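Local coordinates for phospholipase A1 (Salmonella typhi, PDB 7EZZ), which hydrolyses the acyl ester bonds of phospholipids in the bacterial outer membrane, probably as a calcium-dependent dimer, at residues 117-122 against 155-160. Sequence-based numbering, arbitrary orientation.
Sequences AGWTLR and GNWLVE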
loop_
_atom_site.group_PDB
_atom_site.type_symbol
_atom_site.label_atom_id
_atom_site.label_comp_id
_atom_site.label_asym_id
_atom_site.label_seq_id
_atom_site.Cartn_x
_atom_site.Cartn_y
_atom_site.Cartn_z
ATOM N N ALA B 117 -23.133 24.850 18.089
ATOM C CA ALA B 117 -24.416 24.125 18.164
ATOM C C ALA B 117 -24.208 22.664 18.555
ATOM O O ALA B 117 -24.842 21.818 17.968
ATOM C CB ALA B 117 -25.201 24.286 16.895
ATOM N N GLY B 118 -23.371 22.417 19.559
ATOM C CA GLY B 118 -23.110 21.051 20.050
ATOM C C GLY B 118 -21.916 20.388 19.393
ATOM O O GLY B 118 -21.168 19.723 20.101
ATOM N N TRP B 119 -21.751 20.588 18.087
ATOM C CA TRP B 119 -20.660 19.983 17.287
ATOM C C TRP B 119 -19.346 20.738 17.453
ATOM O O TRP B 119 -19.371 21.940 17.504
ATOM C CB TRP B 119 -21.056 20.000 15.824
ATOM C CG TRP B 119 -22.184 19.090 15.493
ATOM C CD1 TRP B 119 -23.508 19.375 15.553
ATOM C CD2 TRP B 119 -22.076 17.749 15.008
ATOM N NE1 TRP B 119 -24.235 18.303 15.139
ATOM C CE2 TRP B 119 -23.383 17.290 14.801
ATOM C CE3 TRP B 119 -21.007 16.895 14.726
ATOM C CZ2 TRP B 119 -23.643 16.008 14.329
ATOM C CZ3 TRP B 119 -21.259 15.637 14.247
ATOM C CH2 TRP B 119 -22.561 15.201 14.057
ATOM N N THR B 120 -18.236 20.015 17.470
ATOM C CA THR B 120 -16.902 20.633 17.596
ATOM C C THR B 120 -16.101 20.360 16.326
ATOM O O THR B 120 -15.804 19.213 16.067
ATOM C CB THR B 120 -16.184 20.136 18.850
ATOM O OG1 THR B 120 -17.082 20.294 19.940
ATOM C CG2 THR B 120 -14.903 20.877 19.137
ATOM N N LEU B 121 -15.801 21.400 15.554
ATOM C CA LEU B 121 -14.982 21.242 14.338
ATOM C C LEU B 121 -13.594 20.854 14.822
ATOM O O LEU B 121 -13.063 21.531 15.669
ATOM C CB LEU B 121 -14.993 22.546 13.546
ATOM C CG LEU B 121 -14.157 22.560 12.279
ATOM C CD1 LEU B 121 -14.778 21.717 11.199
ATOM C CD2 LEU B 121 -13.984 23.978 11.802
ATOM N N ARG B 122 -13.068 19.752 14.310
ATOM C CA ARG B 122 -11.787 19.252 14.838
ATOM C C ARG B 122 -10.717 19.318 13.771
ATOM O O ARG B 122 -9.599 19.559 14.114
ATOM C CB ARG B 122 -11.955 17.784 15.212
ATOM C CG ARG B 122 -12.576 17.552 16.573
ATOM C CD ARG B 122 -11.773 18.337 17.561
ATOM N NE ARG B 122 -12.332 18.240 18.881
ATOM C CZ ARG B 122 -11.778 18.762 19.947
ATOM N NH1 ARG B 122 -10.641 19.420 19.847
ATOM N NH2 ARG B 122 -12.363 18.620 21.113
ATOM N N GLY B 155 -20.610 13.975 20.654
ATOM C CA GLY B 155 -20.864 12.745 21.391
ATOM C C GLY B 155 -20.363 11.519 20.622
ATOM O O GLY B 155 -19.170 11.413 20.351
ATOM N N ASN B 156 -21.295 10.642 20.215
ATOM C CA ASN B 156 -20.932 9.394 19.563
ATOM C C ASN B 156 -20.853 9.549 18.046
ATOM O O ASN B 156 -20.572 8.565 17.353
ATOM C CB ASN B 156 -21.921 8.281 19.878
ATOM C CG ASN B 156 -21.887 7.851 21.323
ATOM O OD1 ASN B 156 -20.822 7.796 21.943
ATOM N ND2 ASN B 156 -23.055 7.519 21.844
ATOM N N TRP B 157 -21.055 10.784 17.557
ATOM C CA TRP B 157 -21.103 11.065 16.132
ATOM C C TRP B 157 -19.803 11.691 15.625
ATOM O O TRP B 157 -19.115 12.415 16.344
ATOM C CB TRP B 157 -22.288 11.981 15.821
ATOM C CG TRP B 157 -23.618 11.338 16.047
ATOM C CD1 TRP B 157 -24.356 11.345 17.197
ATOM C CD2 TRP B 157 -24.366 10.581 15.081
ATOM N NE1 TRP B 157 -25.500 10.613 17.017
ATOM C CE2 TRP B 157 -25.545 10.148 15.728
ATOM C CE3 TRP B 157 -24.137 10.194 13.752
ATOM C CZ2 TRP B 157 -26.498 9.360 15.083
ATOM C CZ3 TRP B 157 -25.093 9.436 13.109
ATOM C CH2 TRP B 157 -26.250 9.017 13.772
ATOM N N LEU B 158 -19.462 11.367 14.367
ATOM C CA LEU B 158 -18.440 12.067 13.609
ATOM C C LEU B 158 -19.029 12.340 12.223
ATOM O O LEU B 158 -19.710 11.474 11.666
ATOM C CB LEU B 158 -17.218 11.154 13.566
ATOM C CG LEU B 158 -16.010 11.607 12.741
ATOM C CD1 LEU B 158 -14.706 11.094 13.380
ATOM C CD2 LEU B 158 -16.127 11.123 11.297
ATOM N N VAL B 159 -18.856 13.566 11.730
ATOM C CA VAL B 159 -19.325 13.979 10.376
ATOM C C VAL B 159 -18.153 14.599 9.629
ATOM O O VAL B 159 -17.549 15.475 10.152
ATOM C CB VAL B 159 -20.502 14.963 10.411
ATOM C CG1 VAL B 159 -21.104 15.118 9.037
ATOM C CG2 VAL B 159 -21.556 14.545 11.398
ATOM N N GLU B 160 -17.895 14.136 8.422
ATOM C CA GLU B 160 -16.777 14.659 7.608
ATOM C C GLU B 160 -17.334 15.092 6.253
ATOM O O GLU B 160 -18.001 14.315 5.623
ATOM C CB GLU B 160 -15.688 13.587 7.536
ATOM C CG GLU B 160 -14.417 13.982 6.819
ATOM C CD GLU B 160 -13.357 12.897 6.681
ATOM O OE1 GLU B 160 -13.142 12.422 5.571
ATOM O OE2 GLU B 160 -12.716 12.553 7.676
#
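The short strand runs 119-122 and 157-160, parts of strands 119-132 and 157-167, head in the same general sense at 51°, their axes 9.0 Å apart at closest approach. They are second neighbours in the 12-stranded antiparallel barrel of this outer membrane phospholipase, with strand 142-154 hydrogen-bonded between them, so no hydrogen bond joins them and the contact is made mainly by side chains. Trp-119 spans the gap. Its CG lies anti to the carbonyl carbon (chi1 -68°), which carries the indole over Asn-154 of the intervening strand, bringing the CZ3-CH2 corner of its six-membered ring up to Trp-157 and Val-159. The long, flat tryptophan side chain suits this place because it reaches past the middle strand with an apolar ring. Trp-157 and Val-159 are two residues apart, and on an extended strand both therefore point to the same side, toward Trp-119, while Leu-158 between them points away, into the barrel beside Met-151 and Phe-257. The branched Val-159 turns CG2 toward CH2 and CZ3 of the Trp-119 ring, although the spacing modelled there is too short to be trusted. Beyond, Val-159 touches Leu-185, and the Trp-157 ring meets that of Tyr-189, continuing the side-chain contacts onto strand 183-191. Trp-157 offers Trp-119 the root of its side chain, its indole leading away: CB of Trp-157 lies 3.7 Å from CH2 of Trp-119 and 4.1 Å from CZ3 of the same ring.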